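Local atomic coordinates of prepilin (Salmonella typhi, PDB entry 3FHV), a protein that is the pilin subunit of the type IVb pilus, here without its N-terminal membrane-embedded part, and interacts with the cystic fibrosis transmembrane conductance regulator. Residues I117-N122 against E132-E137; A76-G81 against G88-T93; N94-S99 against N148-N153; M39-I44 against G61-W66. All coordinates share one frame; numbering follows the deposited sequence.

Contact 1 (I117-N122 against E132-E137); sequences IKINGN and EIASSE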
loop_
_atom_site.group_PDB
_atom_site.type_symbol
_atom_site.label_atom_id
_atom_site.label_comp_id
_atom_site.label_asym_id
_atom_site.label_seq_id
_atom_site.Cartn_x
_atom_site.Cartn_y
_atom_site.Cartn_z
ATOM N N ILE A 117 -14.569 0.349 16.233
ATOM C CA ILE A 117 -13.245 0.477 16.828
ATOM C C ILE A 117 -13.338 0.106 18.304
ATOM O O ILE A 117 -14.204 0.610 19.038
ATOM C CB ILE A 117 -12.718 1.926 16.710
ATOM C CG1 ILE A 117 -12.597 2.310 15.233
ATOM C CG2 ILE A 117 -11.362 2.048 17.405
ATOM C CD1 ILE A 117 -12.284 3.789 14.979
ATOM N N LYS A 118 -12.439 -0.769 18.738
ATOM C CA LYS A 118 -12.432 -1.213 20.121
ATOM C C LYS A 118 -11.133 -0.847 20.822
ATOM O O LYS A 118 -10.047 -1.051 20.284
ATOM C CB LYS A 118 -12.594 -2.729 20.201
ATOM C CG LYS A 118 -13.755 -3.305 19.420
ATOM C CD LYS A 118 -13.847 -4.809 19.667
ATOM C CE LYS A 118 -14.983 -5.447 18.880
ATOM N NZ LYS A 118 -15.063 -6.906 19.153
ATOM N N ILE A 119 -11.253 -0.304 22.024
ATOM C CA ILE A 119 -10.079 0.035 22.823
ATOM C C ILE A 119 -10.248 -0.799 24.081
ATOM O O ILE A 119 -11.140 -0.535 24.892
ATOM C CB ILE A 119 -10.032 1.527 23.194
ATOM C CG1 ILE A 119 -9.997 2.381 21.925
ATOM C CG2 ILE A 119 -8.770 1.814 24.036
ATOM C CD1 ILE A 119 -9.958 3.875 22.195
ATOM N N ASN A 120 -9.406 -1.818 24.222
ATOM C CA ASN A 120 -9.484 -2.724 25.358
ATOM C C ASN A 120 -10.913 -3.284 25.409
ATOM O O ASN A 120 -11.406 -3.785 24.397
ATOM C CB ASN A 120 -9.088 -1.965 26.625
ATOM C CG ASN A 120 -7.650 -1.456 26.553
ATOM O OD1 ASN A 120 -7.336 -0.325 26.950
ATOM N ND2 ASN A 120 -6.770 -2.298 26.038
ATOM N N GLY A 121 -11.592 -3.192 26.548
ATOM C CA GLY A 121 -12.943 -3.735 26.610
ATOM C C GLY A 121 -14.041 -2.768 26.193
ATOM O O GLY A 121 -15.194 -2.952 26.560
ATOM N N ASN A 122 -13.698 -1.750 25.413
ATOM C CA ASN A 122 -14.678 -0.756 24.982
ATOM C C ASN A 122 -14.904 -0.843 23.481
ATOM O O ASN A 122 -14.029 -0.484 22.700
ATOM C CB ASN A 122 -14.181 0.636 25.359
ATOM C CG ASN A 122 -13.890 0.758 26.840
ATOM O OD1 ASN A 122 -14.805 0.870 27.643
ATOM N ND2 ASN A 122 -12.613 0.718 27.205
ATOM N N GLU A 132 -11.259 12.661 23.634
ATOM C CA GLU A 132 -11.690 12.589 25.024
ATOM C C GLU A 132 -11.969 11.147 25.431
ATOM O O GLU A 132 -11.614 10.733 26.530
ATOM C CB GLU A 132 -12.945 13.436 25.255
ATOM C CG GLU A 132 -12.737 14.942 25.172
ATOM C CD GLU A 132 -12.410 15.417 23.774
ATOM O OE1 GLU A 132 -12.786 14.719 22.808
ATOM O OE2 GLU A 132 -11.791 16.495 23.638
ATOM N N ILE A 133 -12.604 10.380 24.552
ATOM C CA ILE A 133 -12.900 8.987 24.878
ATOM C C ILE A 133 -11.613 8.167 24.947
ATOM O O ILE A 133 -11.379 7.432 25.910
ATOM C CB ILE A 133 -13.854 8.349 23.828
ATOM C CG1 ILE A 133 -15.272 8.904 24.002
ATOM C CG2 ILE A 133 -13.848 6.828 23.963
ATOM C CD1 ILE A 133 -16.246 8.470 22.900
ATOM N N ALA A 134 -10.778 8.299 23.920
ATOM C CA ALA A 134 -9.525 7.560 23.858
ATOM C C ALA A 134 -8.624 7.829 25.059
ATOM O O ALA A 134 -8.109 6.890 25.673
ATOM C CB ALA A 134 -8.792 7.883 22.563
ATOM N N SER A 135 -8.435 9.105 25.395
ATOM C CA SER A 135 -7.583 9.480 26.527
ATOM C C SER A 135 -7.970 8.720 27.789
ATOM O O SER A 135 -7.119 8.322 28.588
ATOM C CB SER A 135 -7.692 10.982 26.811
ATOM O OG SER A 135 -7.226 11.746 25.715
ATOM N N SER A 136 -9.265 8.518 27.968
ATOM C CA SER A 136 -9.747 7.832 29.150
ATOM C C SER A 136 -9.630 6.315 29.037
ATOM O O SER A 136 -9.129 5.656 29.952
ATOM C CB SER A 136 -11.197 8.251 29.419
ATOM O OG SER A 136 -11.746 7.580 30.543
ATOM N N GLU A 137 -10.072 5.759 27.912
ATOM C CA GLU A 137 -10.029 4.314 27.721
ATOM C C GLU A 137 -8.646 3.715 27.478
ATOM O O GLU A 137 -8.421 2.552 27.782
ATOM C CB GLU A 137 -10.966 3.906 26.590
ATOM C CG GLU A 137 -12.412 4.282 26.844
ATOM C CD GLU A 137 -13.312 3.845 25.719
ATOM O OE1 GLU A 137 -12.771 3.549 24.632
ATOM O OE2 GLU A 137 -14.545 3.810 25.907
HETATM O O HOH W 1 -10.126 0.999 28.981
#
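A134 meets the strand end of 117-122 through its methyl group, which lies 4.2 Å from CD1 of I119 in a small apolar contact. S105 of helix 98-111 touches both side chains, so this helix lies against strand and helix alike. One turn further along, E137 makes most of the contact. Its side chain is extended beyond CG and crosses that of I119 at about a right angle, with OE1 3.7 Å from I119 CB, while I119 CG2 lies 3.8 Å from the backbone O of E137. The same glutamate reaches tip to tip toward N122, at the far end of the type II' beta turn I119-N122. This turn joins strands 116-119 and 122-124 into a hairpin at the edge of the sheet, and the helix opposite ends just before C138, which forms the disulfide with C101. The carboxylate of E137 and the amide of N122 stack with their planes 15° apart, E137 OE2 being 3.2 Å from N122 CB. OE2 also lies 3.4 Å from N122 OD1, two acceptors with no hydrogen bond between them. The rotation of the amide is fixed from within the turn: N122 ND2 donates to I119 O at 3.0 Å, and that oxygen also takes the N122 backbone N-H. A water donates to E137 O at 2.6 Å and accepts a weak bond from N122 ND2.

Contact 2 (A76-G81 against G88-T93); sequences APDTAG and GFTITT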
loop_
_atom_site.group_PDB
_atom_site.type_symbol
_atom_site.label_atom_id
_atom_site.label_comp_id
_atom_site.label_asym_id
_atom_site.label_seq_id
_atom_site.Cartn_x
_atom_site.Cartn_y
_atom_site.Cartn_z
ATOM N N ALA A 76 -8.078 -11.290 11.562
ATOM C CA ALA A 76 -8.871 -12.498 11.731
ATOM C C ALA A 76 -10.307 -12.364 11.244
ATOM O O ALA A 76 -10.895 -11.282 11.277
ATOM C CB ALA A 76 -8.855 -12.918 13.203
ATOM N N PRO A 77 -10.890 -13.481 10.780
ATOM C CA PRO A 77 -12.266 -13.478 10.288
ATOM C C PRO A 77 -13.223 -13.212 11.440
ATOM O O PRO A 77 -12.968 -13.620 12.570
ATOM C CB PRO A 77 -12.425 -14.883 9.720
ATOM C CG PRO A 77 -11.584 -15.709 10.670
ATOM C CD PRO A 77 -10.335 -14.850 10.795
ATOM N N ASP A 78 -14.314 -12.513 11.153
ATOM C CA ASP A 78 -15.308 -12.218 12.175
ATOM C C ASP A 78 -16.515 -13.106 11.905
ATOM O O ASP A 78 -17.412 -12.727 11.153
ATOM C CB ASP A 78 -15.722 -10.745 12.116
ATOM C CG ASP A 78 -16.692 -10.369 13.220
ATOM O OD1 ASP A 78 -17.729 -11.054 13.359
ATOM O OD2 ASP A 78 -16.422 -9.390 13.947
ATOM N N THR A 79 -16.524 -14.290 12.514
ATOM C CA THR A 79 -17.614 -15.245 12.337
ATOM C C THR A 79 -17.969 -15.371 10.853
ATOM O O THR A 79 -19.092 -15.079 10.441
ATOM C CB THR A 79 -18.868 -14.808 13.128
ATOM O OG1 THR A 79 -18.519 -14.618 14.505
ATOM C CG2 THR A 79 -19.960 -15.868 13.034
ATOM N N ALA A 80 -16.996 -15.808 10.060
ATOM C CA ALA A 80 -17.180 -15.970 8.621
ATOM C C ALA A 80 -18.202 -17.054 8.291
ATOM O O ALA A 80 -18.033 -18.217 8.661
ATOM C CB ALA A 80 -15.844 -16.291 7.963
ATOM N N GLY A 81 -19.259 -16.664 7.585
ATOM C CA GLY A 81 -20.298 -17.605 7.213
ATOM C C GLY A 81 -21.692 -17.047 7.429
ATOM O O GLY A 81 -22.102 -16.798 8.564
ATOM N N GLY A 88 -17.208 -10.101 7.679
ATOM C CA GLY A 88 -16.124 -9.165 7.905
ATOM C C GLY A 88 -14.895 -9.772 8.550
ATOM O O GLY A 88 -14.735 -10.992 8.609
ATOM N N PHE A 89 -14.013 -8.905 9.027
ATOM C CA PHE A 89 -12.789 -9.333 9.680
ATOM C C PHE A 89 -12.392 -8.235 10.647
ATOM O O PHE A 89 -12.976 -7.150 10.637
ATOM C CB PHE A 89 -11.675 -9.559 8.644
ATOM C CG PHE A 89 -11.291 -8.322 7.877
ATOM C CD1 PHE A 89 -10.279 -7.480 8.334
ATOM C CD2 PHE A 89 -11.954 -7.990 6.695
ATOM C CE1 PHE A 89 -9.932 -6.328 7.622
ATOM C CE2 PHE A 89 -11.615 -6.846 5.982
ATOM C CZ PHE A 89 -10.599 -6.012 6.447
ATOM N N THR A 90 -11.416 -8.530 11.494
ATOM C CA THR A 90 -10.923 -7.561 12.458
ATOM C C THR A 90 -9.410 -7.471 12.338
ATOM O O THR A 90 -8.755 -8.420 11.909
ATOM C CB THR A 90 -11.230 -7.972 13.921
ATOM O OG1 THR A 90 -10.694 -9.280 14.175
ATOM C CG2 THR A 90 -12.727 -7.967 14.191
ATOM N N ILE A 91 -8.864 -6.312 12.693
ATOM C CA ILE A 91 -7.418 -6.128 12.721
ATOM C C ILE A 91 -7.175 -5.760 14.175
ATOM O O ILE A 91 -7.635 -4.715 14.643
ATOM C CB ILE A 91 -6.925 -4.964 11.833
ATOM C CG1 ILE A 91 -7.215 -5.261 10.357
ATOM C CG2 ILE A 91 -5.405 -4.775 12.030
ATOM C CD1 ILE A 91 -6.706 -4.174 9.415
ATOM N N THR A 92 -6.479 -6.637 14.888
ATOM C CA THR A 92 -6.175 -6.424 16.294
ATOM C C THR A 92 -4.699 -6.093 16.433
ATOM O O THR A 92 -3.858 -6.745 15.817
ATOM C CB THR A 92 -6.463 -7.700 17.129
ATOM O OG1 THR A 92 -7.849 -8.035 17.025
ATOM C CG2 THR A 92 -6.111 -7.480 18.605
ATOM N N THR A 93 -4.382 -5.081 17.236
ATOM C CA THR A 93 -2.986 -4.720 17.468
ATOM C C THR A 93 -2.794 -4.630 18.983
ATOM O O THR A 93 -3.547 -3.942 19.674
ATOM C CB THR A 93 -2.618 -3.400 16.753
ATOM O OG1 THR A 93 -1.240 -3.090 17.007
ATOM C CG2 THR A 93 -3.523 -2.252 17.211
HETATM O O HOH W 2 -12.435 -11.487 14.555
#
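A76 and T90 exchange two backbone hydrogen bonds, T90 N to A76 O at 2.8 Å and A76 N to T90 O at 3.0 Å, as an antiparallel hydrogen-bonded pair. A further bond runs from D78 N to G88 O at 3.0 Å; its donor stands 44° above the carbonyl plane. Between them P77, lacking an N-H, faces F89 in a non-hydrogen-bonded position where the CA atoms come within 4.2 Å. A water donates to P77 O and hydrogen-bonds with T90 OG1, 2.8 Å away, spanning the strands on the face that carries A76 and T90. There D78 and T90 cross at about a right angle; D78 CG is anti to the backbone N (chi1 -176°), and OD2 lies 4.0 Å from T90 CG2. F89 meets strand 72-78 through CB, 3.2 Å from A76 O. Its CG sits between the backbone N and the carbonyl carbon (chi1 62°), and the ring leads away to T21 and I22 of helix 8-25, to M39 and the ring of Y154. The pairing marks the loop-connected end of a beta hairpin, strands 72-78 and 88-96, in the antiparallel sheet that packs on the N-terminal helix of a type IV pilin.

Contact 3 (N94-S99 against N148-N153); sequences NKVPQS and NTLVFN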
loop_
_atom_site.group_PDB
_atom_site.type_symbol
_atom_site.label_atom_id
_atom_site.label_comp_id
_atom_site.label_asym_id
_atom_site.label_seq_id
_atom_site.Cartn_x
_atom_site.Cartn_y
_atom_site.Cartn_z
ATOM N N ASN A 94 -1.782 -5.340 19.479
ATOM C CA ASN A 94 -1.496 -5.442 20.913
ATOM C C ASN A 94 -0.351 -4.624 21.507
ATOM O O ASN A 94 0.576 -4.212 20.811
ATOM C CB ASN A 94 -1.242 -6.912 21.254
ATOM C CG ASN A 94 -2.412 -7.797 20.918
ATOM O OD1 ASN A 94 -3.411 -7.813 21.630
ATOM N ND2 ASN A 94 -2.302 -8.537 19.817
ATOM N N LYS A 95 -0.433 -4.432 22.823
ATOM C CA LYS A 95 0.571 -3.717 23.595
ATOM C C LYS A 95 0.880 -2.329 23.055
ATOM O O LYS A 95 2.034 -1.894 23.034
ATOM C CB LYS A 95 1.854 -4.558 23.670
ATOM C CG LYS A 95 1.627 -5.951 24.271
ATOM C CD LYS A 95 2.939 -6.662 24.533
ATOM C CE LYS A 95 2.760 -7.834 25.484
ATOM N NZ LYS A 95 4.079 -8.446 25.840
ATOM N N VAL A 96 -0.158 -1.629 22.624
ATOM C CA VAL A 96 0.006 -0.283 22.098
ATOM C C VAL A 96 0.164 0.686 23.262
ATOM O O VAL A 96 -0.634 0.663 24.200
ATOM C CB VAL A 96 -1.220 0.135 21.274
ATOM C CG1 VAL A 96 -1.011 1.531 20.700
ATOM C CG2 VAL A 96 -1.483 -0.893 20.186
ATOM N N PRO A 97 1.204 1.543 23.219
ATOM C CA PRO A 97 1.478 2.533 24.274
ATOM C C PRO A 97 0.333 3.531 24.362
ATOM O O PRO A 97 -0.399 3.712 23.395
ATOM C CB PRO A 97 2.783 3.179 23.813
ATOM C CG PRO A 97 3.456 2.074 23.076
ATOM C CD PRO A 97 2.331 1.466 22.272
ATOM N N GLN A 98 0.203 4.196 25.507
ATOM C CA GLN A 98 -0.898 5.131 25.740
ATOM C C GLN A 98 -1.064 6.234 24.703
ATOM O O GLN A 98 -2.159 6.425 24.166
ATOM C CB GLN A 98 -0.766 5.747 27.140
ATOM C CG GLN A 98 -2.095 6.184 27.762
ATOM C CD GLN A 98 -2.583 7.539 27.279
ATOM O OE1 GLN A 98 -3.741 7.903 27.493
ATOM N NE2 GLN A 98 -1.700 8.297 26.645
ATOM N N SER A 99 0.014 6.963 24.425
ATOM C CA SER A 99 -0.039 8.048 23.459
ATOM C C SER A 99 -0.469 7.568 22.075
ATOM O O SER A 99 -1.328 8.180 21.438
ATOM C CB SER A 99 1.327 8.730 23.362
ATOM O OG SER A 99 1.296 9.747 22.384
ATOM N N ASN A 148 -2.350 -1.406 25.833
ATOM C CA ASN A 148 -3.601 -1.331 25.088
ATOM C C ASN A 148 -3.748 -2.284 23.914
ATOM O O ASN A 148 -2.790 -2.544 23.179
ATOM C CB ASN A 148 -3.812 0.103 24.588
ATOM C CG ASN A 148 -3.948 1.096 25.721
ATOM O OD1 ASN A 148 -4.934 1.081 26.451
ATOM N ND2 ASN A 148 -2.950 1.969 25.876
ATOM N N THR A 149 -4.961 -2.814 23.763
ATOM C CA THR A 149 -5.304 -3.694 22.653
ATOM C C THR A 149 -6.348 -2.929 21.835
ATOM O O THR A 149 -7.389 -2.551 22.360
ATOM C CB THR A 149 -5.951 -5.016 23.130
ATOM O OG1 THR A 149 -5.036 -5.720 23.971
ATOM C CG2 THR A 149 -6.312 -5.904 21.934
ATOM N N LEU A 150 -6.061 -2.698 20.559
ATOM C CA LEU A 150 -6.989 -1.993 19.685
ATOM C C LEU A 150 -7.512 -2.985 18.662
ATOM O O LEU A 150 -6.766 -3.839 18.176
ATOM C CB LEU A 150 -6.286 -0.829 18.964
ATOM C CG LEU A 150 -5.789 0.366 19.799
ATOM C CD1 LEU A 150 -5.077 1.383 18.895
ATOM C CD2 LEU A 150 -6.971 1.022 20.484
ATOM N N VAL A 151 -8.802 -2.904 18.363
ATOM C CA VAL A 151 -9.386 -3.784 17.360
ATOM C C VAL A 151 -10.172 -2.943 16.366
ATOM O O VAL A 151 -10.973 -2.099 16.759
ATOM C CB VAL A 151 -10.340 -4.837 17.980
ATOM C CG1 VAL A 151 -10.811 -5.798 16.896
ATOM C CG2 VAL A 151 -9.633 -5.605 19.085
ATOM N N PHE A 152 -9.923 -3.167 15.080
ATOM C CA PHE A 152 -10.614 -2.436 14.030
ATOM C C PHE A 152 -11.484 -3.427 13.256
ATOM O O PHE A 152 -10.981 -4.402 12.692
ATOM C CB PHE A 152 -9.587 -1.765 13.113
ATOM C CG PHE A 152 -8.510 -1.024 13.860
ATOM C CD1 PHE A 152 -8.837 -0.016 14.766
ATOM C CD2 PHE A 152 -7.170 -1.342 13.670
ATOM C CE1 PHE A 152 -7.839 0.664 15.476
ATOM C CE2 PHE A 152 -6.170 -0.675 14.367
ATOM C CZ PHE A 152 -6.500 0.334 15.276
ATOM N N ASN A 153 -12.788 -3.170 13.233
ATOM C CA ASN A 153 -13.722 -4.013 12.496
ATOM C C ASN A 153 -14.101 -3.410 11.148
ATOM O O ASN A 153 -13.777 -2.257 10.860
ATOM C CB ASN A 153 -14.979 -4.274 13.328
ATOM C CG ASN A 153 -14.754 -5.308 14.414
ATOM O OD1 ASN A 153 -14.364 -4.974 15.534
ATOM N ND2 ASN A 153 -15.000 -6.572 14.089
HETATM O O HOH W 3 -2.272 -5.539 24.884
#
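K95 and V96 both face N148, a G1 beta bulge that ends the pairing of strands 88-96 and 148-154 in the antiparallel sheet. K95 takes the positive phi (54°) of such a bulge, and the chain turns a corner there. N148 O accepts from V96 N at 2.8 Å. K95 N, 3.0 Å from that oxygen of N148, is badly angled for it and instead donates to a water that also hydrogen-bonds with T149 OG1. V96 O is gripped twice by a single residue: N148 N and N148 ND2, each at 3.1 Å, approach it from opposite faces of its plane. The other end of that amide, OD1, accepts from the backbone N of T139, which together with the ND2 bond fixes the buried group. N94 and T149 lie side by side and point the same way, with N94 OD1 3.5 Å from T149 CG2, while N94 ND2 bonds to Q72 O. Beyond V96, P97 is the N-cap of helix 98-111, whose first turn passes N148 ND2 at Q98 CA, 3.8 Å away. On the interior side, V96 CG2 rests against L150 CD1 at 4.4 Å.

Contact 4 (M39-I44 against G61-W66); sequences MTDTLI and GSATLW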
loop_
_atom_site.group_PDB
_atom_site.type_symbol
_atom_site.label_atom_id
_atom_site.label_comp_id
_atom_site.label_asym_id
_atom_site.label_seq_id
_atom_site.Cartn_x
_atom_site.Cartn_y
_atom_site.Cartn_z
ATOM N N MET A 39 -5.130 -16.357 8.114
ATOM C CA MET A 39 -5.530 -15.178 7.356
ATOM C C MET A 39 -4.394 -14.158 7.306
ATOM O O MET A 39 -4.154 -13.529 6.264
ATOM C CB MET A 39 -6.776 -14.552 7.994
ATOM C CG MET A 39 -7.312 -13.333 7.260
ATOM S SD MET A 39 -8.919 -12.827 7.900
ATOM C CE MET A 39 -9.530 -11.867 6.510
ATOM N N THR A 40 -3.700 -14.005 8.432
ATOM C CA THR A 40 -2.596 -13.056 8.524
ATOM C C THR A 40 -1.416 -13.527 7.669
ATOM O O THR A 40 -0.785 -12.730 6.984
ATOM C CB THR A 40 -2.164 -12.857 9.994
ATOM O OG1 THR A 40 -3.249 -12.274 10.735
ATOM C CG2 THR A 40 -0.951 -11.928 10.089
ATOM N N ASP A 41 -1.129 -14.825 7.688
ATOM C CA ASP A 41 -0.027 -15.348 6.881
ATOM C C ASP A 41 -0.303 -15.144 5.386
ATOM O O ASP A 41 0.593 -14.764 4.632
ATOM C CB ASP A 41 0.195 -16.838 7.152
ATOM C CG ASP A 41 1.196 -17.446 6.191
ATOM O OD1 ASP A 41 2.415 -17.291 6.414
ATOM O OD2 ASP A 41 0.757 -18.057 5.193
ATOM N N THR A 42 -1.544 -15.396 4.964
ATOM C CA THR A 42 -1.931 -15.225 3.566
ATOM C C THR A 42 -1.725 -13.772 3.129
ATOM O O THR A 42 -1.196 -13.508 2.044
ATOM C CB THR A 42 -3.413 -15.615 3.333
ATOM O OG1 THR A 42 -3.637 -16.958 3.789
ATOM C CG2 THR A 42 -3.765 -15.522 1.861
ATOM N N LEU A 43 -2.142 -12.833 3.977
ATOM C CA LEU A 43 -1.991 -11.411 3.684
ATOM C C LEU A 43 -0.518 -11.043 3.559
ATOM O O LEU A 43 -0.120 -10.324 2.644
ATOM C CB LEU A 43 -2.657 -10.572 4.782
ATOM C CG LEU A 43 -4.177 -10.524 4.652
ATOM C CD1 LEU A 43 -4.823 -10.151 5.988
ATOM C CD2 LEU A 43 -4.547 -9.537 3.548
ATOM N N ILE A 44 0.294 -11.545 4.477
ATOM C CA ILE A 44 1.719 -11.273 4.429
ATOM C C ILE A 44 2.281 -11.813 3.115
ATOM O O ILE A 44 3.065 -11.147 2.454
ATOM C CB ILE A 44 2.434 -11.915 5.628
ATOM C CG1 ILE A 44 1.960 -11.230 6.916
ATOM C CG2 ILE A 44 3.947 -11.799 5.470
ATOM C CD1 ILE A 44 2.593 -11.764 8.185
ATOM N N GLY A 61 4.529 -20.706 5.516
ATOM C CA GLY A 61 3.140 -20.306 5.653
ATOM C C GLY A 61 2.769 -20.026 7.096
ATOM O O GLY A 61 1.617 -20.202 7.498
ATOM N N SER A 62 3.747 -19.593 7.884
ATOM C CA SER A 62 3.512 -19.283 9.291
ATOM C C SER A 62 4.098 -17.921 9.652
ATOM O O SER A 62 4.695 -17.745 10.715
ATOM C CB SER A 62 4.125 -20.364 10.189
ATOM O OG SER A 62 3.439 -21.595 10.041
ATOM N N ALA A 63 3.926 -16.961 8.753
ATOM C CA ALA A 63 4.426 -15.617 8.977
ATOM C C ALA A 63 3.538 -14.888 9.976
ATOM O O ALA A 63 2.311 -15.046 9.967
ATOM C CB ALA A 63 4.462 -14.853 7.666
ATOM N N THR A 64 4.167 -14.093 10.838
ATOM C CA THR A 64 3.445 -13.312 11.829
ATOM C C THR A 64 3.725 -11.827 11.611
ATOM O O THR A 64 4.753 -11.450 11.035
ATOM C CB THR A 64 3.839 -13.722 13.253
ATOM O OG1 THR A 64 5.266 -13.819 13.350
ATOM C CG2 THR A 64 3.217 -15.063 13.599
ATOM N N LEU A 65 2.806 -10.991 12.080
ATOM C CA LEU A 65 2.898 -9.543 11.906
ATOM C C LEU A 65 3.065 -8.852 13.252
ATOM O O LEU A 65 2.469 -9.267 14.242
ATOM C CB LEU A 65 1.616 -9.065 11.225
ATOM C CG LEU A 65 1.608 -7.722 10.511
ATOM C CD1 LEU A 65 2.689 -7.702 9.434
ATOM C CD2 LEU A 65 0.231 -7.514 9.899
ATOM N N TRP A 66 3.889 -7.812 13.295
ATOM C CA TRP A 66 4.135 -7.093 14.539
ATOM C C TRP A 66 3.919 -5.601 14.333
ATOM O O TRP A 66 4.081 -5.094 13.223
ATOM C CB TRP A 66 5.556 -7.357 15.038
ATOM C CG TRP A 66 5.856 -8.808 15.258
ATOM C CD1 TRP A 66 6.630 -9.613 14.473
ATOM C CD2 TRP A 66 5.386 -9.628 16.333
ATOM N NE1 TRP A 66 6.671 -10.884 14.994
ATOM C CE2 TRP A 66 5.915 -10.920 16.136
ATOM C CE3 TRP A 66 4.569 -9.397 17.444
ATOM C CZ2 TRP A 66 5.655 -11.975 17.008
ATOM C CZ3 TRP A 66 4.311 -10.446 18.308
ATOM C CH2 TRP A 66 4.852 -11.718 18.086
#
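D41 and A63 mark the closest approach of helix 39-44 to strand 62-66, whose axes pass 7.1 Å apart at 88°, with their CA atoms 4.9 Å from each other. D41 CG is anti to the backbone N (chi1 172°), which carries the carboxylate toward the start of the strand. There A63 N donates to D41 OD1 at 2.8 Å in a nearly straight bond (171°), although the exact place of OD1 is less sure because it sits too near a neighbouring atom in the model. Q45 NE2 is a second donor to the same oxygen. I44, almost one turn on, sends CD1 across the strand: it lies 3.6 Å from A63 CB and also reaches T64 O and L65 CB, while CG2 touches the same A63 methyl. T40 meets the strand more lightly, through CG2 at 4.0 Å from L65 CB. Its hydroxyl turns to other partners, the backbone N of V75 and G36 O. V54 of the outermost strand 53-55 covers I44 and L65, and I44 also packs against a modified side chain of the bound peptide. Against strand 62-66, next to the outermost strand, the helix sets one acid and a few apolar groups. If OD1 is placed correctly, the N-H groups of A63 and Q45 would partly offset the burial of the carboxylate, with G61 O near OD2 working against it.

Overall arrangement
From the N terminus, after helix 8-25, contact 4 closes first, bringing helix 36-45 onto strand 62-66 near one edge of the antiparallel sheet. Contact 2 follows in series and closes the short hairpin of strands 72-78 and 88-96; it touches contact 4 through M39. Contact 3 spans the longest loop, pairing the end of strand 88-96 with the last strand, 148-154. Contact 1 is nested inside that loop, where strand 116-119 and its turn meet helix 131-137, and none of the four cross. Strand 148-154 bonds to 88-96 on one side and 116-119 on the other, joining contacts 2, 3 and 1. Contacts 1 and 4 lie on opposite sides of the chain's centre, about 27 Å between centres.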